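Major exported protein (Pseudomonas aeruginosa, PDB 3HE1) is a secreted Hcp-family protein that forms hexameric rings and probably serves as a tube component of the type VI secretion system. Local coordinates at residues G37-T45 / G56-Q64; L137-Y148 / H162-I173. One frame throughout, in Å; residues are numbered along the deposited sequence. Where two conformers were deposited one is given.

In the fold
Both contacts belong to the curled antiparallel beta-sheet of the Hcp fold and follow one another along the chain, contact 1 closing before contact 2 opens. Contact 1 (37-45 with 56-64) holds the loop before helix 46-49 against the loop leading into strand 61-71; contact 2 (137-148 with 162-173) pairs two long neighbouring strands. Their centres lie 15 Å apart and their nearest atoms about 6 Å, without touching. Strand 86-95 bridges them, pairing with 61-71 along one edge and with 162-169 along the other. Residues 144-148 of contact 2 pair with a strand of a neighbouring subunit, carrying the sheet across an interface of the six-chain assembly.

Contact 1: residues G37-T45 / G56-Q64; sequences GLITAGAFT and GHEDQVMVQ
Two turn-rich loops lock together at the start of strand 61-71 of the Hcp beta-sheet, joined by two backbone carbonyls, Glu58 O and Asp59 O, and by the carboxylate of Asp59, which take up Phe44 N, Thr40 OG1 and Gly42 N. The type I turn from His57 to Gln60 sits against two overlapping turns, type I from Leu38 to Ala41 and type II from Thr40 to Ala43. Thr40 OG1 donates to Asp59 O at 2.6 Å, a short bond reached because chi1 of 63° sets the hydroxyl between its own backbone N and carbonyl carbon. Asp59 returns the grip with its side chain: Gly42 N reaches Asp59 OD1 at 3.0 Å, on the anti lone pair. Phe44 N bonds Glu58 O at 3.2 Å from well above the carbonyl plane, and Glu58 CA meets Phe44 O in a nearly straight CH...O contact of 3.1 Å.

The Phe44 ring reaches Met62, a selenomethionine here, with CG opposite the backbone N (chi1 -160°). Phe44 CE1 lies 3.4 Å from Met62 CB, and Met62 SE sits 4.6 Å from the Phe44 ring centroid in an oblique Met-aromatic contact. Tyr28 of strand 27-33 meets the same ring edge-to-face. Next along, Thr45 OG1 donates to Gly42 O at 3.0 Å and also caps Ser48 N, tying the loop to helix 46-49. Three hydrogen bonds, two using the side chains of Thr40 and Asp59, thus fasten the turns, with the apolar Phe44-Met62 contact beside them where strand 61-71 begins.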
loop_
_atom_site.group_PDB
_atom_site.type_symbol
_atom_site.label_atom_id
_atom_site.label_comp_id
_atom_site.label_asym_id
_atom_site.label_seq_id
_atom_site.Cartn_x
_atom_site.Cartn_y
_atom_site.Cartn_z
ATOM N N GLY A 37 -38.104 17.065 -1.787
ATOM C CA GLY A 37 -38.960 15.890 -1.820
ATOM C C GLY A 37 -38.122 14.623 -1.923
ATOM O O GLY A 37 -37.073 14.525 -1.287
ATOM N N LEU A 38 -38.585 13.655 -2.714
ATOM C CA LEU A 38 -37.862 12.399 -2.910
ATOM C C LEU A 38 -36.748 12.627 -3.919
ATOM O O LEU A 38 -37.000 12.796 -5.117
ATOM C CB LEU A 38 -38.809 11.270 -3.365
ATOM C CG LEU A 38 -38.226 9.845 -3.418
ATOM C CD1 LEU A 38 -37.594 9.429 -2.094
ATOM C CD2 LEU A 38 -39.267 8.822 -3.847
ATOM N N ILE A 39 -35.517 12.644 -3.426
ATOM C CA ILE A 39 -34.378 13.036 -4.245
ATOM C C ILE A 39 -33.927 11.874 -5.113
ATOM O O ILE A 39 -33.289 12.063 -6.140
ATOM C CB ILE A 39 -33.234 13.598 -3.374
ATOM C CG1 ILE A 39 -33.585 15.026 -2.928
ATOM C CG2 ILE A 39 -31.891 13.558 -4.116
ATOM C CD1 ILE A 39 -32.830 15.510 -1.690
ATOM N N THR A 40 -34.308 10.667 -4.715
ATOM C CA THR A 40 -33.873 9.467 -5.410
ATOM C C THR A 40 -34.955 8.977 -6.381
ATOM O O THR A 40 -34.867 7.877 -6.916
ATOM C CB THR A 40 -33.557 8.360 -4.394
ATOM O OG1 THR A 40 -34.758 8.019 -3.692
ATOM C CG2 THR A 40 -32.513 8.838 -3.382
ATOM N N ALA A 41 -35.974 9.804 -6.602
ATOM C CA ALA A 41 -37.091 9.462 -7.491
ATOM C C ALA A 41 -36.668 9.263 -8.953
ATOM O O ALA A 41 -36.121 10.174 -9.573
ATOM C CB ALA A 41 -38.178 10.534 -7.406
ATOM N N GLY A 42 -36.939 8.080 -9.504
ATOM C CA GLY A 42 -36.570 7.789 -10.879
ATOM C C GLY A 42 -35.065 7.778 -11.099
ATOM O O GLY A 42 -34.583 7.871 -12.234
ATOM N N ALA A 43 -34.327 7.646 -9.998
ATOM C CA ALA A 43 -32.872 7.705 -10.011
ATOM C C ALA A 43 -32.157 6.373 -10.285
ATOM O O ALA A 43 -30.969 6.380 -10.610
ATOM C CB ALA A 43 -32.361 8.334 -8.717
ATOM N N PHE A 44 -32.844 5.238 -10.140
ATOM C CA PHE A 44 -32.284 3.968 -10.636
ATOM C C PHE A 44 -33.135 3.441 -11.786
ATOM O O PHE A 44 -33.997 2.564 -11.610
ATOM C CB PHE A 44 -32.104 2.906 -9.539
ATOM C CG PHE A 44 -31.110 1.807 -9.901
ATOM C CD1 PHE A 44 -29.756 2.088 -10.033
ATOM C CD2 PHE A 44 -31.532 0.498 -10.097
ATOM C CE1 PHE A 44 -28.844 1.092 -10.355
ATOM C CE2 PHE A 44 -30.622 -0.503 -10.419
ATOM C CZ PHE A 44 -29.278 -0.204 -10.544
ATOM N N THR A 45 -32.872 4.012 -12.960
ATOM C CA THR A 45 -33.634 3.763 -14.171
ATOM C C THR A 45 -32.667 3.803 -15.349
ATOM O O THR A 45 -31.531 4.248 -15.200
ATOM C CB THR A 45 -34.726 4.840 -14.362
ATOM O OG1 THR A 45 -34.119 6.122 -14.572
ATOM C CG2 THR A 45 -35.625 4.915 -13.134
ATOM N N GLY A 56 -36.856 -2.793 -10.290
ATOM C CA GLY A 56 -37.214 -3.102 -8.919
ATOM C C GLY A 56 -36.808 -2.065 -7.881
ATOM O O GLY A 56 -37.175 -2.183 -6.715
ATOM N N HIS A 57 -36.054 -1.052 -8.292
ATOM C CA HIS A 57 -35.551 -0.065 -7.345
ATOM C C HIS A 57 -35.480 1.306 -7.981
ATOM O O HIS A 57 -34.605 2.106 -7.667
ATOM C CB HIS A 57 -34.196 -0.500 -6.786
ATOM C CG HIS A 57 -34.273 -1.738 -5.948
ATOM N ND1 HIS A 57 -34.011 -2.993 -6.449
ATOM C CD2 HIS A 57 -34.616 -1.915 -4.648
ATOM C CE1 HIS A 57 -34.176 -3.891 -5.492
ATOM N NE2 HIS A 57 -34.542 -3.262 -4.390
ATOM N N GLU A 58 -36.450 1.566 -8.854
ATOM C CA GLU A 58 -36.478 2.756 -9.701
ATOM C C GLU A 58 -36.447 4.081 -8.941
ATOM O O GLU A 58 -36.007 5.085 -9.485
ATOM C CB GLU A 58 -37.701 2.718 -10.632
ATOM C CG GLU A 58 -37.632 1.649 -11.734
ATOM C CD GLU A 58 -38.198 0.285 -11.316
ATOM O OE1 GLU A 58 -38.615 0.117 -10.146
ATOM O OE2 GLU A 58 -38.235 -0.623 -12.177
ATOM N N ASP A 59 -36.912 4.092 -7.694
ATOM C CA ASP A 59 -36.960 5.339 -6.933
ATOM C C ASP A 59 -35.917 5.359 -5.836
ATOM O O ASP A 59 -36.023 6.108 -4.862
ATOM C CB ASP A 59 -38.354 5.586 -6.360
ATOM C CG ASP A 59 -39.400 5.673 -7.434
ATOM O OD1 ASP A 59 -39.087 6.239 -8.505
ATOM O OD2 ASP A 59 -40.520 5.159 -7.214
ATOM N N GLN A 60 -34.904 4.522 -6.015
ATOM C CA GLN A 60 -33.741 4.540 -5.148
ATOM C C GLN A 60 -32.462 4.763 -5.940
ATOM O O GLN A 60 -32.461 4.894 -7.168
ATOM C CB GLN A 60 -33.616 3.226 -4.372
ATOM C CG GLN A 60 -34.573 3.076 -3.203
ATOM C CD GLN A 60 -34.739 1.626 -2.794
ATOM O OE1 GLN A 60 -34.665 1.290 -1.612
ATOM N NE2 GLN A 60 -34.952 0.754 -3.776
ATOM N N VAL A 61 -31.369 4.784 -5.200
ATOM C CA VAL A 61 -30.043 4.873 -5.764
ATOM C C VAL A 61 -29.237 3.634 -5.351
ATOM O O VAL A 61 -29.381 3.126 -4.242
ATOM C CB VAL A 61 -29.359 6.186 -5.309
ATOM C CG1 VAL A 61 -30.185 6.855 -4.218
ATOM C CG2 VAL A 61 -27.939 5.931 -4.839
HETATM N N MSE A 62 -28.398 3.160 -6.265
HETATM C CA MSE A 62 -27.559 1.980 -6.076
HETATM C C MSE A 62 -26.307 2.287 -5.249
HETATM O O MSE A 62 -25.346 2.873 -5.757
HETATM C CB MSE A 62 -27.117 1.501 -7.451
HETATM C CG MSE A 62 -26.826 0.030 -7.567
HETATM SE SE MSE A 62 -25.799 -0.172 -9.191
HETATM C CE MSE A 62 -24.325 1.032 -8.710
ATOM N N VAL A 63 -26.303 1.875 -3.986
ATOM C CA VAL A 63 -25.170 2.146 -3.105
ATOM C C VAL A 63 -24.072 1.100 -3.250
ATOM O O VAL A 63 -24.281 -0.078 -2.963
ATOM C CB VAL A 63 -25.602 2.189 -1.647
ATOM C CG1 VAL A 63 -24.377 2.203 -0.753
ATOM C CG2 VAL A 63 -26.471 3.402 -1.403
ATOM N N GLN A 64 -22.901 1.538 -3.702
ATOM C CA GLN A 64 -21.768 0.638 -3.917
ATOM C C GLN A 64 -20.680 0.796 -2.837
ATOM O O GLN A 64 -19.609 0.190 -2.932
ATOM C CB GLN A 64 -21.184 0.825 -5.329
ATOM C CG GLN A 64 -22.085 0.318 -6.465
ATOM C CD GLN A 64 -21.671 -1.047 -7.017
ATOM O OE1 GLN A 64 -20.488 -1.303 -7.261
ATOM N NE2 GLN A 64 -22.651 -1.919 -7.239
HETATM O O HOH W 1 -28.284 5.192 -8.845
#

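Contact 2: residues L137-Y148 / H162-I173; sequences LEDAIIVDIKDY and HLEDVHFTYRKI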
loop_
_atom_site.group_PDB
_atom_site.type_symbol
_atom_site.label_atom_id
_atom_site.label_comp_id
_atom_site.label_asym_id
_atom_site.label_seq_id
_atom_site.Cartn_x
_atom_site.Cartn_y
_atom_site.Cartn_z
ATOM N N LEU A 137 -31.538 7.109 8.425
ATOM C CA LEU A 137 -31.282 8.401 9.053
ATOM C C LEU A 137 -32.542 9.248 9.110
ATOM O O LEU A 137 -33.333 9.264 8.173
ATOM C CB LEU A 137 -30.192 9.174 8.329
ATOM C CG LEU A 137 -28.954 8.351 7.970
ATOM C CD1 LEU A 137 -27.842 9.271 7.457
ATOM C CD2 LEU A 137 -28.488 7.528 9.168
ATOM N N GLU A 138 -32.718 9.929 10.242
ATOM C CA GLU A 138 -33.746 10.946 10.413
ATOM C C GLU A 138 -33.050 12.304 10.521
ATOM O O GLU A 138 -32.011 12.424 11.175
ATOM C CB GLU A 138 -34.608 10.666 11.665
ATOM C CG GLU A 138 -35.118 9.223 11.739
ATOM C CD GLU A 138 -36.374 9.035 12.579
ATOM O OE1 GLU A 138 -36.979 10.041 13.014
ATOM O OE2 GLU A 138 -36.761 7.863 12.790
ATOM N N ASP A 139 -33.617 13.312 9.857
ATOM C CA ASP A 139 -33.120 14.696 9.893
ATOM C C ASP A 139 -31.622 14.825 9.631
ATOM O O ASP A 139 -30.903 15.523 10.343
ATOM C CB ASP A 139 -33.526 15.396 11.193
ATOM C CG ASP A 139 -35.036 15.364 11.428
ATOM O OD1 ASP A 139 -35.776 14.832 10.567
ATOM O OD2 ASP A 139 -35.485 15.860 12.482
ATOM N N ALA A 140 -31.184 14.167 8.563
ATOM C CA ALA A 140 -29.788 14.126 8.191
ATOM C C ALA A 140 -29.390 15.353 7.386
ATOM O O ALA A 140 -30.233 16.064 6.841
ATOM C CB ALA A 140 -29.488 12.840 7.412
ATOM N N ILE A 141 -28.087 15.602 7.330
ATOM C CA ILE A 141 -27.531 16.732 6.604
ATOM C C ILE A 141 -26.322 16.228 5.819
ATOM O O ILE A 141 -25.500 15.485 6.358
ATOM C CB ILE A 141 -27.134 17.861 7.576
ATOM C CG1 ILE A 141 -28.392 18.474 8.205
ATOM C CG2 ILE A 141 -26.337 18.908 6.854
ATOM C CD1 ILE A 141 -28.239 18.943 9.646
ATOM N N ILE A 142 -26.218 16.584 4.541
ATOM C CA ILE A 142 -25.055 16.145 3.757
ATOM C C ILE A 142 -23.821 17.031 4.005
ATOM O O ILE A 142 -23.831 18.222 3.690
ATOM C CB ILE A 142 -25.357 16.117 2.254
ATOM C CG1 ILE A 142 -26.656 15.362 1.995
ATOM C CG2 ILE A 142 -24.185 15.503 1.483
ATOM C CD1 ILE A 142 -26.888 15.066 0.523
ATOM N N VAL A 143 -22.753 16.453 4.550
ATOM C CA VAL A 143 -21.635 17.266 5.005
ATOM C C VAL A 143 -20.465 17.370 4.030
ATOM O O VAL A 143 -19.644 18.272 4.148
ATOM C CB VAL A 143 -21.159 16.837 6.397
ATOM C CG1 VAL A 143 -22.118 17.380 7.448
ATOM C CG2 VAL A 143 -21.081 15.329 6.486
ATOM N N ASP A 144 -20.396 16.457 3.065
ATOM C CA ASP A 144 -19.414 16.551 1.992
ATOM C C ASP A 144 -19.621 15.503 0.919
ATOM O O ASP A 144 -20.195 14.441 1.152
ATOM C CB ASP A 144 -17.960 16.540 2.499
ATOM C CG ASP A 144 -17.795 15.820 3.817
ATOM O OD1 ASP A 144 -17.008 16.308 4.653
ATOM O OD2 ASP A 144 -18.438 14.773 4.025
ATOM N N ILE A 145 -19.204 15.861 -0.291
ATOM C CA ILE A 145 -19.262 14.964 -1.441
ATOM C C ILE A 145 -17.915 14.976 -2.163
ATOM O O ILE A 145 -17.218 15.984 -2.194
ATOM C CB ILE A 145 -20.419 15.317 -2.413
ATOM C CG1 ILE A 145 -21.773 15.102 -1.734
ATOM C CG2 ILE A 145 -20.344 14.478 -3.687
ATOM C CD1 ILE A 145 -22.939 15.166 -2.685
ATOM N N LYS A 146 -17.545 13.827 -2.702
ATOM C CA LYS A 146 -16.333 13.685 -3.487
ATOM C C LYS A 146 -16.693 12.961 -4.781
ATOM O O LYS A 146 -17.263 11.863 -4.760
ATOM C CB LYS A 146 -15.257 12.901 -2.713
ATOM C CG LYS A 146 -14.269 12.135 -3.606
ATOM C CD LYS A 146 -13.021 11.686 -2.849
ATOM C CE LYS A 146 -12.055 10.923 -3.761
ATOM N NZ LYS A 146 -10.633 10.950 -3.289
ATOM N N ASP A 147 -16.397 13.602 -5.907
ATOM C CA ASP A 147 -16.551 12.968 -7.204
ATOM C C ASP A 147 -15.185 12.504 -7.682
ATOM O O ASP A 147 -14.226 13.265 -7.636
ATOM C CB ASP A 147 -17.166 13.947 -8.195
ATOM C CG ASP A 147 -18.660 14.104 -8.005
ATOM O OD1 ASP A 147 -19.289 13.223 -7.369
ATOM O OD2 ASP A 147 -19.209 15.106 -8.504
ATOM N N TYR A 148 -15.091 11.255 -8.128
ATOM C CA TYR A 148 -13.819 10.716 -8.604
ATOM C C TYR A 148 -14.016 9.595 -9.624
ATOM O O TYR A 148 -15.035 8.909 -9.588
ATOM C CB TYR A 148 -12.966 10.244 -7.419
ATOM C CG TYR A 148 -13.611 9.188 -6.550
ATOM C CD1 TYR A 148 -13.118 7.892 -6.537
ATOM C CD2 TYR A 148 -14.707 9.483 -5.737
ATOM C CE1 TYR A 148 -13.692 6.911 -5.751
ATOM C CE2 TYR A 148 -15.299 8.497 -4.942
ATOM C CZ TYR A 148 -14.774 7.211 -4.956
ATOM O OH TYR A 148 -15.312 6.204 -4.185
ATOM N N HIS A 162 -17.400 5.838 -12.921
ATOM C CA HIS A 162 -17.732 7.174 -12.452
ATOM C C HIS A 162 -18.356 7.081 -11.058
ATOM O O HIS A 162 -19.455 6.535 -10.886
ATOM C CB HIS A 162 -18.660 7.895 -13.443
ATOM C CG HIS A 162 -18.186 7.854 -14.870
ATOM N ND1 HIS A 162 -19.037 8.032 -15.942
ATOM C CD2 HIS A 162 -16.956 7.648 -15.397
ATOM C CE1 HIS A 162 -18.349 7.941 -17.066
ATOM N NE2 HIS A 162 -17.085 7.706 -16.765
ATOM N N LEU A 163 -17.641 7.606 -10.068
ATOM C CA LEU A 163 -17.989 7.385 -8.664
ATOM C C LEU A 163 -18.260 8.652 -7.860
ATOM O O LEU A 163 -17.992 9.763 -8.306
ATOM C CB LEU A 163 -16.902 6.571 -7.963
ATOM C CG LEU A 163 -16.776 5.099 -8.344
ATOM C CD1 LEU A 163 -15.771 4.439 -7.428
ATOM C CD2 LEU A 163 -18.131 4.417 -8.248
ATOM N N GLU A 164 -18.775 8.465 -6.653
ATOM C CA GLU A 164 -19.243 9.584 -5.866
ATOM C C GLU A 164 -19.609 9.126 -4.458
ATOM O O GLU A 164 -20.563 8.372 -4.260
ATOM C CB GLU A 164 -20.434 10.208 -6.578
ATOM C CG GLU A 164 -21.213 11.223 -5.786
ATOM C CD GLU A 164 -22.249 11.933 -6.650
ATOM O OE1 GLU A 164 -21.866 12.913 -7.342
ATOM O OE2 GLU A 164 -23.435 11.507 -6.640
ATOM N N ASP A 165 -18.822 9.573 -3.486
ATOM C CA ASP A 165 -19.075 9.296 -2.079
ATOM C C ASP A 165 -19.829 10.447 -1.453
ATOM O O ASP A 165 -19.460 11.601 -1.646
ATOM C CB ASP A 165 -17.759 9.154 -1.311
ATOM C CG ASP A 165 -16.836 8.118 -1.906
ATOM O OD1 ASP A 165 -17.311 7.200 -2.608
ATOM O OD2 ASP A 165 -15.622 8.224 -1.648
ATOM N N VAL A 166 -20.850 10.139 -0.662
ATOM C CA VAL A 166 -21.588 11.179 0.052
ATOM C C VAL A 166 -21.654 10.925 1.556
ATOM O O VAL A 166 -21.882 9.798 1.983
ATOM C CB VAL A 166 -23.009 11.334 -0.503
ATOM C CG1 VAL A 166 -23.756 12.425 0.253
ATOM C CG2 VAL A 166 -22.953 11.642 -1.995
ATOM N N HIS A 167 -21.461 11.984 2.345
ATOM C CA HIS A 167 -21.455 11.892 3.808
ATOM C C HIS A 167 -22.607 12.630 4.457
ATOM O O HIS A 167 -22.846 13.802 4.170
ATOM C CB HIS A 167 -20.173 12.473 4.375
ATOM C CG HIS A 167 -18.946 11.954 3.730
ATOM N ND1 HIS A 167 -17.811 11.637 4.437
ATOM C CD2 HIS A 167 -18.666 11.685 2.427
ATOM C CE1 HIS A 167 -16.878 11.208 3.604
ATOM N NE2 HIS A 167 -17.379 11.225 2.378
ATOM N N PHE A 168 -23.291 11.941 5.364
ATOM C CA PHE A 168 -24.399 12.513 6.096
ATOM C C PHE A 168 -24.092 12.519 7.590
ATOM O O PHE A 168 -23.580 11.543 8.137
ATOM C CB PHE A 168 -25.662 11.682 5.901
ATOM C CG PHE A 168 -25.907 11.235 4.487
ATOM C CD1 PHE A 168 -26.861 11.879 3.698
ATOM C CD2 PHE A 168 -25.228 10.142 3.957
ATOM C CE1 PHE A 168 -27.120 11.456 2.391
ATOM C CE2 PHE A 168 -25.471 9.714 2.659
ATOM C CZ PHE A 168 -26.427 10.370 1.875
ATOM N N THR A 169 -24.404 13.620 8.251
ATOM C CA THR A 169 -24.637 13.563 9.670
ATOM C C THR A 169 -26.156 13.415 9.805
ATOM O O THR A 169 -26.858 13.339 8.792
ATOM C CB THR A 169 -24.088 14.793 10.399
ATOM O OG1 THR A 169 -24.785 15.967 9.965
ATOM C CG2 THR A 169 -22.583 14.927 10.126
ATOM N N TYR A 170 -26.649 13.331 11.039
ATOM C CA TYR A 170 -28.058 13.034 11.307
ATOM C C TYR A 170 -28.359 13.185 12.791
ATOM O O TYR A 170 -27.460 13.191 13.625
ATOM C CB TYR A 170 -28.380 11.598 10.916
ATOM C CG TYR A 170 -27.411 10.637 11.545
ATOM C CD1 TYR A 170 -27.538 10.261 12.875
ATOM C CD2 TYR A 170 -26.346 10.134 10.819
ATOM C CE1 TYR A 170 -26.637 9.392 13.455
ATOM C CE2 TYR A 170 -25.447 9.266 11.386
ATOM C CZ TYR A 170 -25.592 8.896 12.703
ATOM O OH TYR A 170 -24.678 8.032 13.265
ATOM N N ARG A 171 -29.638 13.293 13.110
ATOM C CA ARG A 171 -30.061 13.416 14.488
ATOM C C ARG A 171 -30.271 12.020 15.082
ATOM O O ARG A 171 -30.262 11.840 16.296
ATOM C CB ARG A 171 -31.340 14.254 14.570
ATOM C CG ARG A 171 -32.097 14.114 15.884
ATOM C CD ARG A 171 -33.530 14.647 15.800
ATOM N NE ARG A 171 -34.378 13.975 14.807
ATOM C CZ ARG A 171 -35.337 13.092 15.093
ATOM N NH1 ARG A 171 -35.574 12.740 16.351
ATOM N NH2 ARG A 171 -36.063 12.558 14.117
ATOM N N LYS A 172 -30.425 11.021 14.223
ATOM C CA LYS A 172 -30.774 9.708 14.712
ATOM C C LYS A 172 -30.664 8.682 13.620
ATOM O O LYS A 172 -30.890 8.967 12.458
ATOM C CB LYS A 172 -32.201 9.726 15.260
ATOM C CG LYS A 172 -32.703 8.410 15.835
ATOM C CD LYS A 172 -34.121 8.573 16.368
ATOM C CE LYS A 172 -34.719 7.249 16.806
ATOM N NZ LYS A 172 -36.110 7.427 17.271
ATOM N N ILE A 173 -30.348 7.465 14.021
ATOM C CA ILE A 173 -30.132 6.394 13.088
ATOM C C ILE A 173 -30.723 5.159 13.707
ATOM O O ILE A 173 -30.682 4.972 14.924
ATOM C CB ILE A 173 -28.652 6.161 12.913
ATOM C CG1 ILE A 173 -28.394 4.930 12.045
ATOM C CG2 ILE A 173 -28.040 6.008 14.269
ATOM C CD1 ILE A 173 -26.949 4.816 11.577
#
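Tyr148 lies with one ring face over Leu163 CB, 3.9 Å from the centroid, in a CH-pi contact at one end of an antiparallel strand pair within the Hcp sheet. Residues 144-148 also pair with a strand of a neighbouring subunit, so the sheet continues across the interface. Chi1 of 58° folds the Tyr148 ring over the partner strand, where Tyr148 OH donates to Asp165 OD1 at 2.7 Å from the syn side, somewhat out of the carboxylate plane; Thr93 holds the same oxygen. Ile142, Ile145, Val166 and Phe168 share the other face, where Ile142 and Ile145 meet helix 100-109. Ile142 and Phe168 run side by side, whereas Val166 CG1 lies above one face of the Phe168 ring, toward its rim.

At the far end the chain turns a corner through a G1 beta bulge at Asp139 and Ala140, both facing Leu113. Leu137 crosses Tyr170 at a slant, Leu137 CD2 making an off-centre CH-pi contact with the Tyr170 ring, whose OH bonds His87. Arg171, bent at chi3, spans two acids through weak, strongly bent salt-bridge bonds: NE approaches Asp139 OD2 at 3.2 Å, and Glu138 OE1 meets the guanidinium at its edge, 2.9 Å from Arg171 NH2, its carboxylate turned 71° from the guanidinium plane.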